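SsDNA-binding protein essential for mitochondrial genome maintenance (Saccharomyces cerevisiae, PDB 6CQK) binds single-stranded DNA preferentially and cooperatively, takes part in mitochondrial DNA replication and stimulates the PIF1 helicase. Local coordinates at residues Arg11-Thr17 / Leu28-Ala33. Residues are numbered along the deposited sequence; the frame is centred on the assembly and turned at random.
Sequences RIGSEFT and LKYSIA
Arg-11 and Ala-33 form an antiparallel hydrogen-bonded pair, with Arg-11 N to Ala-33 O at 2.8 Å and Ala-33 N returning a bond to Arg-11 O. Ile-12 and Ile-32 follow as a non-hydrogen-bonded pair, and Gly-13 N donates to Ser-31 O. Beyond Gly-13 the ladder breaks; it resumes at Thr-17 opposite Lys-29 with the register shifted by two, where Lys-29 N reaches Thr-17 O at 2.8 Å and the return bond is weak.

Ser-14 bridges the break. With chi1 at 74°, its OG sits between its own backbone N and carbonyl carbon and accepts Ser-31 N at 3.0 Å, while donating to Glu-15 O. A valine at this position would probably leave the Ser-31 amide without its acceptor and the loop free to shift against strand 26-34.

Further along, the side chains of Phe-16 and Tyr-30 run alongside each other in the same direction and form an offset edge-to-face pair, Phe-16 presenting its edge, with planes at 74°. Phe-16 CE1 hangs over one face of the tyrosine, toward its rim, and CD1 touches Tyr-30 CB at 3.7 Å. Ile-12 brings CD1 to within 3.9 Å of Tyr-30 CE2, while Leu-28 CD1 packs on Phe-16 CB at 3.8 Å. Leu-58 of helix 52-59 touches both aromatic side chains, and Tyr-30 OH is hydrogen-bonded to Gln-94. Arg-11 extends to a salt bridge with Asp-2 of the second subunit.

In this hairpin of the OB-fold domain, a serine hydroxyl thus stands in for a backbone acceptor where the first strand is interrupted, and the packing of Ile-12 and Phe-16 on Tyr-30, and of Leu-28 on Phe-16, probably helps to hold the two ladders together across the loop.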
loop_
_atom_site.group_PDB
_atom_site.type_symbol
_atom_site.label_atom_id
_atom_site.label_comp_id
_atom_site.label_asym_id
_atom_site.label_seq_id
_atom_site.Cartn_x
_atom_site.Cartn_y
_atom_site.Cartn_z
ATOM N N ARG A 11 15.117 6.066 5.610
ATOM C CA ARG A 11 15.923 6.070 6.804
ATOM C C ARG A 11 15.548 7.224 7.673
ATOM O O ARG A 11 15.234 8.306 7.183
ATOM C CB ARG A 11 17.411 6.126 6.452
ATOM C CG ARG A 11 18.054 4.740 6.406
ATOM C CD ARG A 11 19.102 4.596 5.386
ATOM N NE ARG A 11 18.366 4.341 4.146
ATOM C CZ ARG A 11 18.951 4.205 2.966
ATOM N NH1 ARG A 11 20.292 4.283 2.848
ATOM N NH2 ARG A 11 18.197 3.989 1.903
ATOM N N ILE A 12 15.599 7.009 8.969
ATOM C CA ILE A 12 15.276 8.075 9.893
ATOM C C ILE A 12 16.372 9.091 9.933
ATOM O O ILE A 12 17.470 8.750 10.315
ATOM C CB ILE A 12 14.921 7.516 11.284
ATOM C CG1 ILE A 12 13.558 6.812 11.103
ATOM C CG2 ILE A 12 14.900 8.630 12.312
ATOM C CD1 ILE A 12 12.913 6.307 12.355
ATOM N N GLY A 13 16.047 10.315 9.529
ATOM C CA GLY A 13 17.022 11.349 9.367
ATOM C C GLY A 13 16.948 12.451 10.388
ATOM O O GLY A 13 17.432 13.534 10.160
ATOM N N SER A 14 16.393 12.175 11.558
ATOM C CA SER A 14 16.362 13.179 12.628
ATOM C C SER A 14 16.194 12.572 14.022
ATOM O O SER A 14 15.895 11.355 14.171
ATOM C CB SER A 14 15.261 14.207 12.364
ATOM O OG SER A 14 13.956 13.676 12.606
ATOM N N GLU A 15 16.429 13.415 15.041
ATOM C CA GLU A 15 16.036 13.105 16.418
ATOM C C GLU A 15 14.524 13.064 16.464
ATOM O O GLU A 15 13.825 13.521 15.566
ATOM C CB GLU A 15 16.510 14.175 17.436
ATOM C CG GLU A 15 17.989 14.277 17.872
ATOM C CD GLU A 15 18.883 13.134 17.412
ATOM O OE1 GLU A 15 18.678 11.992 17.914
ATOM O OE2 GLU A 15 19.787 13.380 16.544
ATOM N N PHE A 16 14.014 12.481 17.528
ATOM C CA PHE A 16 12.584 12.498 17.765
ATOM C C PHE A 16 12.252 13.720 18.651
ATOM O O PHE A 16 12.306 13.599 19.843
ATOM C CB PHE A 16 12.147 11.171 18.434
ATOM C CG PHE A 16 12.423 9.929 17.615
ATOM C CD1 PHE A 16 11.678 9.666 16.476
ATOM C CD2 PHE A 16 13.357 8.998 18.020
ATOM C CE1 PHE A 16 11.884 8.509 15.736
ATOM C CE2 PHE A 16 13.556 7.837 17.309
ATOM C CZ PHE A 16 12.823 7.590 16.165
ATOM N N THR A 17 11.825 14.843 18.086
ATOM C CA THR A 17 11.379 15.978 18.921
ATOM C C THR A 17 9.887 15.889 19.283
ATOM O O THR A 17 9.065 15.547 18.456
ATOM C CB THR A 17 11.547 17.365 18.278
ATOM O OG1 THR A 17 11.039 17.352 16.950
ATOM C CG2 THR A 17 12.982 17.917 18.319
ATOM N N LEU A 28 4.920 13.318 18.528
ATOM C CA LEU A 28 6.306 13.172 18.163
ATOM C C LEU A 28 6.514 13.557 16.693
ATOM O O LEU A 28 5.651 13.330 15.855
ATOM C CB LEU A 28 6.672 11.736 18.423
ATOM C CG LEU A 28 8.139 11.445 18.576
ATOM C CD1 LEU A 28 8.764 12.305 19.678
ATOM C CD2 LEU A 28 8.339 9.959 18.859
ATOM N N LYS A 29 7.620 14.235 16.407
ATOM C CA LYS A 29 7.999 14.669 15.022
ATOM C C LYS A 29 9.336 14.056 14.670
ATOM O O LYS A 29 10.205 13.957 15.522
ATOM C CB LYS A 29 8.125 16.216 14.869
ATOM C CG LYS A 29 6.890 16.939 14.267
ATOM C CD LYS A 29 6.972 17.120 12.731
ATOM C CE LYS A 29 5.617 17.439 12.126
ATOM N NZ LYS A 29 5.042 18.724 12.617
ATOM N N TYR A 30 9.452 13.567 13.452
ATOM C CA TYR A 30 10.717 13.132 12.910
ATOM C C TYR A 30 10.595 13.126 11.399
ATOM O O TYR A 30 9.484 13.195 10.841
ATOM C CB TYR A 30 11.136 11.756 13.444
ATOM C CG TYR A 30 10.339 10.567 12.908
ATOM C CD1 TYR A 30 9.141 10.162 13.487
ATOM C CD2 TYR A 30 10.795 9.846 11.823
ATOM C CE1 TYR A 30 8.432 9.085 13.001
ATOM C CE2 TYR A 30 10.063 8.768 11.348
ATOM C CZ TYR A 30 8.876 8.398 11.940
ATOM O OH TYR A 30 8.129 7.353 11.380
ATOM N N SER A 31 11.737 13.091 10.741
ATOM C CA SER A 31 11.778 13.078 9.290
ATOM C C SER A 31 12.464 11.791 8.770
ATOM O O SER A 31 13.314 11.231 9.464
ATOM C CB SER A 31 12.481 14.318 8.767
ATOM O OG SER A 31 13.735 14.444 9.410
ATOM N N ILE A 32 11.972 11.302 7.614
ATOM C CA ILE A 32 12.493 10.149 6.938
ATOM C C ILE A 32 13.140 10.676 5.658
ATOM O O ILE A 32 12.487 11.368 4.885
ATOM C CB ILE A 32 11.339 9.152 6.561
ATOM C CG1 ILE A 32 10.673 8.624 7.819
ATOM C CG2 ILE A 32 11.856 7.950 5.753
ATOM C CD1 ILE A 32 9.471 7.765 7.557
ATOM N N ALA A 33 14.384 10.305 5.433
ATOM C CA ALA A 33 15.005 10.532 4.168
ATOM C C ALA A 33 14.807 9.296 3.335
ATOM O O ALA A 33 15.236 8.220 3.748
ATOM C CB ALA A 33 16.482 10.799 4.352
#